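Long-range contacts in oxidoreductase, zinc-binding dehydrogenase family (Myxococcus xanthus, PDB 5K1S), which acts as a zinc-containing reductase of the medium-chain family in the alternative de novo biosynthesis of isovaleryl coenzyme A: residues M18-L23 / P74-H79; H52-C57 / G136-F141; R128-E133 / Q140-P145. All coordinates share one frame; numbering follows the deposited sequence. Where two conformers were deposited one is given.

Contact 1 (M18-L23 / P74-H79); sequences MKAVVL and PAILGH. With ZN (zinc ion), chain F.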
ATOM      1  N   MET A  18      -2.241  43.046 -17.115  1.00 59.30           N
ATOM      2  CA  MET A  18      -3.044  41.885 -17.456  1.00 59.63           C
ATOM      3  C   MET A  18      -4.290  41.850 -16.584  1.00 60.62           C
ATOM      4  O   MET A  18      -4.337  42.446 -15.506  1.00 60.74           O
ATOM      5  CB  MET A  18      -2.244  40.594 -17.263  1.00 58.79           C
ATOM      6  CG  MET A  18      -1.693  40.442 -15.847  1.00 58.44           C
ATOM      7  SD  MET A  18      -0.707  38.959 -15.593  1.00 57.50           S
ATOM      8  CE  MET A  18      -1.884  37.722 -16.073  1.00 57.90           C
ATOM      9  N   LYS A  19      -5.302  41.140 -17.070  1.00 48.68           N
ATOM     10  CA  LYS A  19      -6.490  40.853 -16.281  1.00 49.19           C
ATOM     11  C   LYS A  19      -6.290  39.536 -15.542  1.00 48.95           C
ATOM     12  O   LYS A  19      -5.772  38.566 -16.104  1.00 48.42           O
ATOM     13  CB  LYS A  19      -7.733  40.782 -17.171  1.00 49.44           C
ATOM     14  N   ALA A  20      -6.694  39.511 -14.274  1.00 54.79           N
ATOM     15  CA  ALA A  20      -6.508  38.328 -13.448  1.00 54.24           C
ATOM     16  C   ALA A  20      -7.466  38.385 -12.269  1.00 54.84           C
ATOM     17  O   ALA A  20      -7.658  39.446 -11.669  1.00 55.30           O
ATOM     18  CB  ALA A  20      -5.064  38.221 -12.946  1.00 53.22           C
ATOM     19  N   VAL A  21      -8.068  37.241 -11.951  1.00 58.20           N
ATOM     20  CA  VAL A  21      -8.875  37.130 -10.742  1.00 58.65           C
ATOM     21  C   VAL A  21      -7.936  37.094  -9.545  1.00 57.98           C
ATOM     22  O   VAL A  21      -7.059  36.227  -9.451  1.00 57.18           O
ATOM     23  CB  VAL A  21      -9.771  35.886 -10.792  1.00 59.11           C
ATOM     24  CG1 VAL A  21     -10.475  35.667  -9.460  1.00 59.49           C
ATOM     25  CG2 VAL A  21     -10.789  36.025 -11.909  1.00 60.18           C
ATOM     26  N   VAL A  22      -8.111  38.040  -8.629  1.00 55.30           N
ATOM     27  CA  VAL A  22      -7.246  38.181  -7.467  1.00 54.94           C
ATOM     28  C   VAL A  22      -8.053  37.883  -6.213  1.00 55.39           C
ATOM     29  O   VAL A  22      -9.239  38.225  -6.126  1.00 56.22           O
ATOM     30  CB  VAL A  22      -6.623  39.589  -7.395  1.00 55.10           C
ATOM     31  CG1 VAL A  22      -5.607  39.663  -6.260  1.00 54.64           C
ATOM     32  CG2 VAL A  22      -5.972  39.952  -8.722  1.00 54.73           C
ATOM     33  N   LEU A  23      -7.405  37.240  -5.247  1.00 51.46           N
ATOM     34  CA  LEU A  23      -7.987  36.948  -3.943  1.00 51.98           C
ATOM     35  C   LEU A  23      -7.189  37.721  -2.903  1.00 52.23           C
ATOM     36  O   LEU A  23      -6.030  37.390  -2.634  1.00 51.83           O
ATOM     37  CB  LEU A  23      -7.958  35.447  -3.655  1.00 51.68           C
ATOM     38  CG  LEU A  23      -8.563  35.002  -2.321  1.00 52.20           C
ATOM     39  CD1 LEU A  23     -10.077  35.120  -2.359  1.00 53.69           C
ATOM     40  CD2 LEU A  23      -8.132  33.582  -1.988  1.00 51.81           C
ATOM     41  N   PRO A  74      -2.178  38.915  -1.447  1.00 55.91           N
ATOM     42  CA  PRO A  74      -3.034  38.635  -2.607  1.00 54.55           C
ATOM     43  C   PRO A  74      -2.538  37.426  -3.395  1.00 53.14           C
ATOM     44  O   PRO A  74      -1.330  37.190  -3.450  1.00 53.58           O
ATOM     45  CB  PRO A  74      -2.935  39.916  -3.436  1.00 55.74           C
ATOM     46  CG  PRO A  74      -1.621  40.501  -3.066  1.00 57.07           C
ATOM     47  CD  PRO A  74      -1.412  40.161  -1.620  1.00 57.58           C
ATOM     48  N   ALA A  75      -3.456  36.667  -3.989  1.00 43.30           N
ATOM     49  CA  ALA A  75      -3.108  35.399  -4.610  1.00 41.74           C
ATOM     50  C   ALA A  75      -3.899  35.195  -5.893  1.00 41.62           C
ATOM     51  O   ALA A  75      -5.090  35.515  -5.960  1.00 41.80           O
ATOM     52  CB  ALA A  75      -3.368  34.226  -3.655  1.00 41.38           C
ATOM     53  N   ILE A  76      -3.221  34.661  -6.903  1.00 47.13           N
ATOM     54  CA  ILE A  76      -3.849  34.200  -8.135  1.00 46.62           C
ATOM     55  C   ILE A  76      -3.913  32.681  -8.048  1.00 45.78           C
ATOM     56  O   ILE A  76      -2.879  32.008  -8.046  1.00 45.57           O
ATOM     57  CB  ILE A  76      -3.071  34.661  -9.375  1.00 46.78           C
ATOM     58  CG1 ILE A  76      -3.063  36.191  -9.457  1.00 47.92           C
ATOM     59  CG2 ILE A  76      -3.671  34.056 -10.645  1.00 46.54           C
ATOM     60  CD1 ILE A  76      -2.121  36.749 -10.513  1.00 48.31           C
ATOM     61  N   LEU A  77      -5.121  32.140  -7.971  1.00 40.66           N
ATOM     62  CA  LEU A  77      -5.306  30.713  -7.766  1.00 40.35           C
ATOM     63  C   LEU A  77      -5.327  29.973  -9.101  1.00 40.35           C
ATOM     64  O   LEU A  77      -5.362  30.575 -10.177  1.00 40.60           O
ATOM     65  CB  LEU A  77      -6.601  30.450  -6.993  1.00 40.37           C
ATOM     66  CG  LEU A  77      -6.882  31.364  -5.796  1.00 40.53           C
ATOM     67  CD1 LEU A  77      -8.082  30.846  -5.011  1.00 40.56           C
ATOM     68  CD2 LEU A  77      -5.665  31.503  -4.887  1.00 40.44           C
ATOM     69  N   GLY A  78      -5.303  28.646  -9.017  1.00 41.71           N
ATOM     70  CA  GLY A  78      -5.448  27.804 -10.189  1.00 42.08           C
ATOM     71  C   GLY A  78      -4.187  27.046 -10.540  1.00 42.06           C
ATOM     72  O   GLY A  78      -3.118  27.644 -10.700  1.00 41.95           O
ATOM     73  N   HIS A  79      -4.300  25.724 -10.668  1.00 47.48           N
ATOM     74  CA  HIS A  79      -3.171  24.873 -11.018  1.00 47.97           C
ATOM     75  C   HIS A  79      -3.408  24.056 -12.280  1.00 48.74           C
ATOM     76  O   HIS A  79      -2.551  23.240 -12.642  1.00 49.37           O
ATOM     77  CB  HIS A  79      -2.840  23.926  -9.854  1.00 48.53           C
ATOM     78  CG  HIS A  79      -3.921  22.936  -9.547  1.00 48.91           C
ATOM     79  ND1 HIS A  79      -4.657  22.977  -8.382  1.00 48.62           N
ATOM     80  CD2 HIS A  79      -4.385  21.875 -10.248  1.00 49.83           C
ATOM     81  CE1 HIS A  79      -5.529  21.985  -8.381  1.00 49.28           C
ATOM     82  NE2 HIS A  79      -5.386  21.302  -9.502  1.00 50.08           N
TER
HETATM   83 ZN    ZN F 402      -6.476  19.675  -9.037  1.00 70.31          ZN
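Leu-23 carries its CG anti to the backbone N (chi1 -179°), while Leu-77 turns its CG anti to the carbonyl carbon (chi1 -44°), and the two branched ends meet obliquely, CD2 of Leu-23 lying 4.1 Å from CD1 of Leu-77. CG1 of Val-22 packs 3.9 Å from CB of Pro-74; the valine and the proline run side by side and point the same way. On the other side of Ala-75 in sequence, Ile-76 reaches out with CD1 until it is 4.1 Å from CB of Ala-20, and its CG1 passes 4.0 Å from Val-21 O.

Between these apolar touches the backbones join. Leu-23 and Ala-75 form a single antiparallel bridge, a hydrogen-bonded pair: Leu-23 N donates to Ala-75 O at 3.0 Å, in the plane of that carbonyl, and Ala-75 N returns a bond of the same length to Leu-23 O from 28° outside the plane. Pro-74, which follows a cis peptide bond, adds a CA-H...O contact to the same Leu-23 O. Strand 17-23 thus picks up the loop and also pairs with strand 32-38 through Met-18, Ala-20 and Val-22.

The 74-79 loop belongs to the GroES-like domain of the alcohol dehydrogenase type and leads into strand 80-88. Past Leu-77 it leaves strand 17-23 and reaches His-79, whose NE2 binds zinc at 2.0 Å together with Cys-57 and Cys-166. The chemistry implies a division of labour: the bridge and aliphatic contacts hold the 74-77 part of the segment, and the zinc bond holds its last residue, His-79.

Contact 2 (H52-C57 / G136-F141); sequences HACGVC and GGYAQF. With ZN (zinc ion), chain F.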
ATOM      1  N   HIS A  52      -5.065  30.229 -22.082  1.00 49.19           N
ATOM      2  CA  HIS A  52      -6.319  30.154 -22.817  1.00 51.50           C
ATOM      3  C   HIS A  52      -7.440  29.527 -22.002  1.00 51.32           C
ATOM      4  O   HIS A  52      -8.614  29.746 -22.322  1.00 53.36           O
ATOM      5  CB  HIS A  52      -6.134  29.348 -24.109  1.00 53.26           C
ATOM      6  CG  HIS A  52      -5.347  30.067 -25.160  1.00 54.37           C
ATOM      7  ND1 HIS A  52      -5.935  30.891 -26.096  1.00 56.97           N
ATOM      8  CD2 HIS A  52      -4.020  30.085 -25.423  1.00 53.55           C
ATOM      9  CE1 HIS A  52      -5.003  31.384 -26.891  1.00 57.57           C
ATOM     10  NE2 HIS A  52      -3.831  30.910 -26.504  1.00 55.49           N
ATOM     11  N   ALA A  53      -7.108  28.763 -20.967  1.00 46.77           N
ATOM     12  CA  ALA A  53      -8.111  28.117 -20.137  1.00 46.62           C
ATOM     13  C   ALA A  53      -7.445  27.628 -18.860  1.00 44.19           C
ATOM     14  O   ALA A  53      -6.256  27.293 -18.855  1.00 43.15           O
ATOM     15  CB  ALA A  53      -8.777  26.950 -20.875  1.00 48.53           C
ATOM     16  N   CYS A  54      -8.220  27.600 -17.776  1.00 48.08           N
ATOM     17  CA  CYS A  54      -7.751  27.059 -16.506  1.00 46.19           C
ATOM     18  C   CYS A  54      -8.884  26.286 -15.856  1.00 47.08           C
ATOM     19  O   CYS A  54      -9.948  26.851 -15.581  1.00 48.13           O
ATOM     20  CB  CYS A  54      -7.258  28.159 -15.565  1.00 44.52           C
ATOM     21  SG  CYS A  54      -6.621  27.511 -14.001  1.00 42.64           S
ATOM     22  N   GLY A  55      -8.652  25.002 -15.604  1.00 45.06           N
ATOM     23  CA  GLY A  55      -9.667  24.184 -14.978  1.00 45.84           C
ATOM     24  C   GLY A  55      -9.902  24.581 -13.533  1.00 44.48           C
ATOM     25  O   GLY A  55      -8.989  24.984 -12.812  1.00 42.83           O
ATOM     26  N   VAL A  56     -11.158  24.468 -13.113  1.00 54.72           N
ATOM     27  CA  VAL A  56     -11.549  24.734 -11.734  1.00 53.82           C
ATOM     28  C   VAL A  56     -11.545  23.404 -10.993  1.00 53.72           C
ATOM     29  O   VAL A  56     -12.351  22.516 -11.283  1.00 55.65           O
ATOM     30  CB  VAL A  56     -12.923  25.410 -11.656  1.00 55.68           C
ATOM     31  CG1 VAL A  56     -13.286  25.715 -10.203  1.00 54.82           C
ATOM     32  CG2 VAL A  56     -12.939  26.680 -12.494  1.00 56.47           C
ATOM     33  N   CYS A  57     -10.631  23.265 -10.038  1.00 57.40           N
ATOM     34  CA  CYS A  57     -10.510  22.071  -9.216  1.00 57.46           C
ATOM     35  C   CYS A  57     -10.930  22.398  -7.788  1.00 56.85           C
ATOM     36  O   CYS A  57     -10.617  23.477  -7.277  1.00 55.69           O
ATOM     37  CB  CYS A  57      -9.072  21.544  -9.241  1.00 56.52           C
ATOM     38  SG  CYS A  57      -8.785  20.101  -8.212  1.00 57.06           S
ATOM     39  N   GLY A 136      -1.134  31.322 -10.157  1.00 41.35           N
ATOM     40  CA  GLY A 136      -1.877  30.286 -10.838  1.00 41.71           C
ATOM     41  C   GLY A 136      -2.399  30.723 -12.193  1.00 42.90           C
ATOM     42  O   GLY A 136      -1.958  31.720 -12.775  1.00 43.48           O
ATOM     43  N   GLY A 137      -3.365  29.960 -12.698  1.00 47.81           N
ATOM     44  CA  GLY A 137      -3.915  30.150 -14.024  1.00 49.16           C
ATOM     45  C   GLY A 137      -5.207  30.932 -14.092  1.00 49.81           C
ATOM     46  O   GLY A 137      -5.794  31.027 -15.176  1.00 51.11           O
ATOM     47  N   TYR A 138      -5.683  31.483 -12.976  1.00 42.09           N
ATOM     48  CA  TYR A 138      -6.846  32.365 -13.002  1.00 42.93           C
ATOM     49  C   TYR A 138      -6.454  33.730 -13.553  1.00 43.69           C
ATOM     50  O   TYR A 138      -6.693  34.759 -12.912  1.00 43.72           O
ATOM     51  CB  TYR A 138      -7.455  32.533 -11.605  1.00 42.20           C
ATOM     52  CG  TYR A 138      -8.184  31.324 -11.066  1.00 41.74           C
ATOM     53  CD1 TYR A 138      -8.125  30.092 -11.715  1.00 41.79           C
ATOM     54  CD2 TYR A 138      -8.942  31.420  -9.903  1.00 41.40           C
ATOM     55  CE1 TYR A 138      -8.789  28.999 -11.221  1.00 41.42           C
ATOM     56  CE2 TYR A 138      -9.614  30.326  -9.403  1.00 41.05           C
ATOM     57  CZ  TYR A 138      -9.530  29.118 -10.072  1.00 41.02           C
ATOM     58  OH  TYR A 138     -10.180  28.005  -9.612  1.00 40.88           O
ATOM     59  N   ALA A 139      -5.853  33.753 -14.738  1.00 41.58           N
ATOM     60  CA  ALA A 139      -5.313  34.991 -15.276  1.00 42.26           C
ATOM     61  C   ALA A 139      -5.022  34.802 -16.757  1.00 43.49           C
ATOM     62  O   ALA A 139      -5.042  33.684 -17.276  1.00 43.69           O
ATOM     63  CB  ALA A 139      -4.057  35.414 -14.513  1.00 41.17           C
ATOM     64  N   GLN A 140      -4.753  35.921 -17.435  1.00 48.23           N
ATOM     65  CA  GLN A 140      -4.422  35.881 -18.855  1.00 49.61           C
ATOM     66  C   GLN A 140      -3.024  35.335 -19.106  1.00 49.17           C
ATOM     67  O   GLN A 140      -2.757  34.831 -20.202  1.00 50.27           O
ATOM     68  CB  GLN A 140      -4.537  37.279 -19.464  1.00 50.85           C
ATOM     69  CG  GLN A 140      -5.940  37.855 -19.436  1.00 51.82           C
ATOM     70  CD  GLN A 140      -6.010  39.246 -20.035  1.00 53.17           C
ATOM     71  OE1 GLN A 140      -5.318  40.163 -19.592  1.00 52.69           O
ATOM     72  NE2 GLN A 140      -6.849  39.410 -21.051  1.00 55.03           N
ATOM     73  N   PHE A 141      -2.134  35.419 -18.119  1.00 42.44           N
ATOM     74  CA  PHE A 141      -0.748  35.008 -18.278  1.00 42.17           C
ATOM     75  C   PHE A 141      -0.254  34.400 -16.974  1.00 40.56           C
ATOM     76  O   PHE A 141      -0.847  34.592 -15.911  1.00 39.65           O
ATOM     77  CB  PHE A 141       0.164  36.182 -18.664  1.00 42.68           C
ATOM     78  CG  PHE A 141      -0.250  36.893 -19.919  1.00 44.36           C
ATOM     79  CD1 PHE A 141      -1.178  37.920 -19.872  1.00 44.84           C
ATOM     80  CD2 PHE A 141       0.300  36.547 -21.142  1.00 45.66           C
ATOM     81  CE1 PHE A 141      -1.558  38.581 -21.022  1.00 46.53           C
ATOM     82  CE2 PHE A 141      -0.076  37.207 -22.297  1.00 47.35           C
ATOM     83  CZ  PHE A 141      -1.005  38.224 -22.237  1.00 47.77           C
TER
HETATM   84 ZN    ZN F 402      -6.476  19.675  -9.037  1.00 70.31          ZN
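Cys-54 meets Gly-137 and Tyr-138 with both of its side-chain atoms. Its CB faces Gly-137 O at 3.2 Å. One bond further out, SG stands anti to the backbone N (chi1 -178°) and comes to lie 3.7 Å from Gly-137 C, an approach to the main chain where glycine has no side chain to intervene. The same sulfur then touches the tyrosine ring, 3.8 Å from CD1 of Tyr-138 and just as near CE1. It lies at the ring edge, in the ring plane and 83° off the normal, so this Cys sulfur-aromatic contact is made with the C-H rim.

Tyr-138 starts out pointing away from strand 46-56, but the end of its side chain comes back nearer to the strand. CE1 passes Gly-55 O at 4.3 Å, also near the ring plane, and OH ends 3.9 Å from CG1 of Val-56, the two side chains crossing at about a right angle. Tyr-138 is the centre of an inverse gamma turn, marked by a weak bond from Ala-139 N to Gly-137 O. No hydrogen bond crosses between 52-57 and 136-141; the phenol oxygen is instead hydrogen-bonded to His-343 NE2, with a weak second hydrogen bond to Asp-60 OD2.

Beyond Val-56 comes Cys-57, a zinc ligand through SG at 2.5 Å and the N-cap of helix 58-64. Strand 46-56 runs between strands 80-88 and 354-358 here, bonded to Ala-82 and Glu-80 of the former and to Leu-357 and Leu-355 of the latter, while the tyrosine ring also packs on Leu-357 and on Leu-77.

Contact 3 (R128-E133 / Q140-P145); sequences RFFGEE and QFMVAP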
ATOM      1  N   ARG A 128       6.444  23.457  -4.540  1.00 48.90           N
ATOM      2  CA  ARG A 128       5.625  24.602  -4.911  1.00 47.30           C
ATOM      3  C   ARG A 128       4.466  24.171  -5.801  1.00 48.03           C
ATOM      4  O   ARG A 128       4.647  23.415  -6.759  1.00 49.76           O
ATOM      5  CB  ARG A 128       6.480  25.648  -5.623  1.00 46.83           C
ATOM      6  CG  ARG A 128       7.403  26.422  -4.693  1.00 45.30           C
ATOM      7  CD  ARG A 128       8.782  26.601  -5.307  1.00 46.26           C
ATOM      8  NE  ARG A 128       8.706  27.086  -6.681  1.00 46.89           N
ATOM      9  CZ  ARG A 128       9.725  27.081  -7.533  1.00 48.23           C
ATOM     10  NH1 ARG A 128      10.909  26.612  -7.161  1.00 49.16           N
ATOM     11  NH2 ARG A 128       9.560  27.542  -8.766  1.00 48.55           N
ATOM     12  N   PHE A 129       3.278  24.663  -5.478  1.00 34.36           N
ATOM     13  CA  PHE A 129       2.072  24.408  -6.249  1.00 34.58           C
ATOM     14  C   PHE A 129       1.723  25.624  -7.097  1.00 34.77           C
ATOM     15  O   PHE A 129       1.984  26.767  -6.714  1.00 34.46           O
ATOM     16  CB  PHE A 129       0.895  24.078  -5.327  1.00 34.02           C
ATOM     17  CG  PHE A 129       0.785  22.624  -4.963  1.00 34.17           C
ATOM     18  CD1 PHE A 129       1.621  22.064  -4.014  1.00 34.32           C
ATOM     19  CD2 PHE A 129      -0.176  21.821  -5.558  1.00 34.71           C
ATOM     20  CE1 PHE A 129       1.510  20.724  -3.674  1.00 35.93           C
ATOM     21  CE2 PHE A 129      -0.291  20.483  -5.222  1.00 36.07           C
ATOM     22  CZ  PHE A 129       0.550  19.935  -4.279  1.00 36.92           C
ATOM     23  N   PHE A 130       1.129  25.368  -8.258  1.00 48.25           N
ATOM     24  CA  PHE A 130       0.552  26.448  -9.043  1.00 47.07           C
ATOM     25  C   PHE A 130      -0.724  26.940  -8.373  1.00 45.79           C
ATOM     26  O   PHE A 130      -1.559  26.148  -7.930  1.00 46.19           O
ATOM     27  CB  PHE A 130       0.260  25.980 -10.468  1.00 48.08           C
ATOM     28  CG  PHE A 130       1.489  25.807 -11.309  1.00 49.13           C
ATOM     29  CD1 PHE A 130       2.169  24.601 -11.327  1.00 50.75           C
ATOM     30  CD2 PHE A 130       1.965  26.850 -12.085  1.00 48.60           C
ATOM     31  CE1 PHE A 130       3.302  24.443 -12.100  1.00 51.82           C
ATOM     32  CE2 PHE A 130       3.100  26.697 -12.856  1.00 49.63           C
ATOM     33  CZ  PHE A 130       3.768  25.493 -12.865  1.00 51.25           C
ATOM     34  N   GLY A 131      -0.868  28.260  -8.287  1.00 37.24           N
ATOM     35  CA  GLY A 131      -1.977  28.846  -7.565  1.00 36.72           C
ATOM     36  C   GLY A 131      -1.757  28.976  -6.076  1.00 35.93           C
ATOM     37  O   GLY A 131      -2.687  29.367  -5.358  1.00 35.62           O
ATOM     38  N   GLU A 132      -0.559  28.659  -5.586  1.00 39.41           N
ATOM     39  CA  GLU A 132      -0.242  28.797  -4.171  1.00 38.76           C
ATOM     40  C   GLU A 132       1.050  29.588  -4.003  1.00 38.61           C
ATOM     41  O   GLU A 132       1.026  30.821  -4.016  1.00 38.89           O
ATOM     42  CB  GLU A 132      -0.148  27.419  -3.513  1.00 39.45           C
ATOM     43  CG  GLU A 132      -1.487  26.693  -3.464  1.00 39.97           C
ATOM     44  CD  GLU A 132      -1.356  25.227  -3.114  1.00 41.58           C
ATOM     45  OE1 GLU A 132      -0.465  24.878  -2.310  1.00 41.81           O
ATOM     46  OE2 GLU A 132      -2.144  24.420  -3.651  1.00 42.64           O
ATOM     47  N   GLU A 133       2.189  28.905  -3.856  1.00 42.29           N
ATOM     48  CA  GLU A 133       3.449  29.620  -3.683  0.50 42.40           C
ATOM     49  C   GLU A 133       3.806  30.431  -4.922  1.00 42.96           C
ATOM     50  O   GLU A 133       4.448  31.482  -4.811  1.00 43.23           O
ATOM     51  CB  GLU A 133       4.575  28.641  -3.350  0.50 42.71           C
ATOM     52  CG  GLU A 133       4.234  27.654  -2.246  0.50 42.84           C
ATOM     53  CD  GLU A 133       5.466  27.096  -1.561  0.50 43.23           C
ATOM     54  OE1 GLU A 133       6.379  27.885  -1.238  0.50 42.75           O
ATOM     55  OE2 GLU A 133       5.526  25.866  -1.351  0.50 44.67           O
ATOM     56  N   GLN A 140      -4.753  35.921 -17.435  1.00 48.23           N
ATOM     57  CA  GLN A 140      -4.422  35.881 -18.855  1.00 49.61           C
ATOM     58  C   GLN A 140      -3.024  35.335 -19.106  1.00 49.17           C
ATOM     59  O   GLN A 140      -2.757  34.831 -20.202  1.00 50.27           O
ATOM     60  CB  GLN A 140      -4.537  37.279 -19.464  1.00 50.85           C
ATOM     61  CG  GLN A 140      -5.940  37.855 -19.436  1.00 51.82           C
ATOM     62  CD  GLN A 140      -6.010  39.246 -20.035  1.00 53.17           C
ATOM     63  OE1 GLN A 140      -5.318  40.163 -19.592  1.00 52.69           O
ATOM     64  NE2 GLN A 140      -6.849  39.410 -21.051  1.00 55.03           N
ATOM     65  N   PHE A 141      -2.134  35.419 -18.119  1.00 42.44           N
ATOM     66  CA  PHE A 141      -0.748  35.008 -18.278  1.00 42.17           C
ATOM     67  C   PHE A 141      -0.254  34.400 -16.974  1.00 40.56           C
ATOM     68  O   PHE A 141      -0.847  34.592 -15.911  1.00 39.65           O
ATOM     69  CB  PHE A 141       0.164  36.182 -18.664  1.00 42.68           C
ATOM     70  CG  PHE A 141      -0.250  36.893 -19.919  1.00 44.36           C
ATOM     71  CD1 PHE A 141      -1.178  37.920 -19.872  1.00 44.84           C
ATOM     72  CD2 PHE A 141       0.300  36.547 -21.142  1.00 45.66           C
ATOM     73  CE1 PHE A 141      -1.558  38.581 -21.022  1.00 46.53           C
ATOM     74  CE2 PHE A 141      -0.076  37.207 -22.297  1.00 47.35           C
ATOM     75  CZ  PHE A 141      -1.005  38.224 -22.237  1.00 47.77           C
ATOM     76  N   MET A 142       0.853  33.667 -17.068  1.00 47.36           N
ATOM     77  CA  MET A 142       1.488  33.085 -15.895  1.00 46.06           C
ATOM     78  C   MET A 142       2.869  32.590 -16.288  1.00 46.47           C
ATOM     79  O   MET A 142       3.079  32.132 -17.416  1.00 47.65           O
ATOM     80  CB  MET A 142       0.659  31.932 -15.314  1.00 45.38           C
ATOM     81  CG  MET A 142       0.585  30.701 -16.206  1.00 46.21           C
ATOM     82  SD  MET A 142      -0.507  29.419 -15.555  1.00 45.53           S
ATOM     83  CE  MET A 142       0.362  28.954 -14.059  1.00 44.06           C
ATOM     84  N   VAL A 143       3.800  32.694 -15.354  1.00 38.47           N
ATOM     85  CA  VAL A 143       5.137  32.142 -15.527  1.00 38.86           C
ATOM     86  C   VAL A 143       5.136  30.710 -15.016  1.00 38.69           C
ATOM     87  O   VAL A 143       4.434  30.368 -14.061  1.00 37.99           O
ATOM     88  CB  VAL A 143       6.190  33.011 -14.808  1.00 38.48           C
ATOM     89  CG1 VAL A 143       7.521  32.274 -14.679  1.00 38.76           C
ATOM     90  CG2 VAL A 143       6.389  34.309 -15.569  1.00 38.89           C
ATOM     91  N   ALA A 144       5.933  29.866 -15.657  1.00 44.91           N
ATOM     92  CA  ALA A 144       5.985  28.455 -15.303  1.00 45.09           C
ATOM     93  C   ALA A 144       7.388  27.906 -15.524  1.00 46.37           C
ATOM     94  O   ALA A 144       7.916  28.001 -16.639  1.00 47.53           O
ATOM     95  CB  ALA A 144       4.977  27.659 -16.132  1.00 45.94           C
ATOM     96  N   PRO A 145       8.029  27.333 -14.505  1.00 44.81           N
ATOM     97  CA  PRO A 145       9.277  26.606 -14.757  1.00 46.67           C
ATOM     98  C   PRO A 145       9.029  25.484 -15.753  1.00 47.96           C
ATOM     99  O   PRO A 145       8.004  24.804 -15.704  1.00 47.86           O
ATOM    100  CB  PRO A 145       9.664  26.065 -13.373  1.00 47.12           C
ATOM    101  CG  PRO A 145       8.931  26.923 -12.400  1.00 45.23           C
ATOM    102  CD  PRO A 145       7.661  27.318 -13.079  1.00 44.01           C
TER
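Arg-128, whose NH2 rests 3.7 Å from CG of Pro-145, has its backbone N hydrogen-bonded to Asp-126 OD1. The guanidinium comes at the proline ring obliquely; no hydrogen bond links 128-133 to 140-145.

Both segments lie in the GroES-like domain. A type II turn spans Phe-129 to Glu-132, with Phe-130 at its second position facing strand 141-145 and Gly-131 at its third, where phi is positive at 84°.

Phe-130 makes the larger apolar contact. Its CG is anti to the carbonyl carbon (chi1 -73°), and the ring extends toward strand 141-145. CE2 meets CB of Ala-144 at 3.9 Å and passes Val-143 O at 4.1 Å, both partners at the ring edge near its plane. The methyl CE of Met-142 lies obliquely to the ring, beside CD2 and 3.7 Å from CE2, and the methionine chain crosses the phenylalanine at about a right angle. CD of Pro-145, also oblique, sits 4.3 Å from CZ.

Met-142 also packs on Leu-49 and Val-51 of strand 46-56. At the turn itself, Gly-131 O accepts a hydrogen bond from Asn-63 ND2.

In the fold
All three contacts tie loops to strands at the GroES-like, catalytic domain. Contact 2 is wholly buried, contact 1 nearly so, with Pro-74 exposed, and one segment of each runs on to a ligand of the same zinc, His-79 and Cys-57. Contact 3 is only partly buried, its phenylalanine near His-79 and its arginine near the four-cysteine zinc site without touching it. Only contact 1 is stitched by main-chain bonds across its segments; contact 2 relies on a sulfur at a ring edge, contact 3 on aliphatic and aromatic carbon. Ile-76 O probably accepts a bond from Gly-136 N, and contacts 2 and 3 share Gln-140 and Phe-141, where the loop enters strand 141-145, neighbour of strand 46-56.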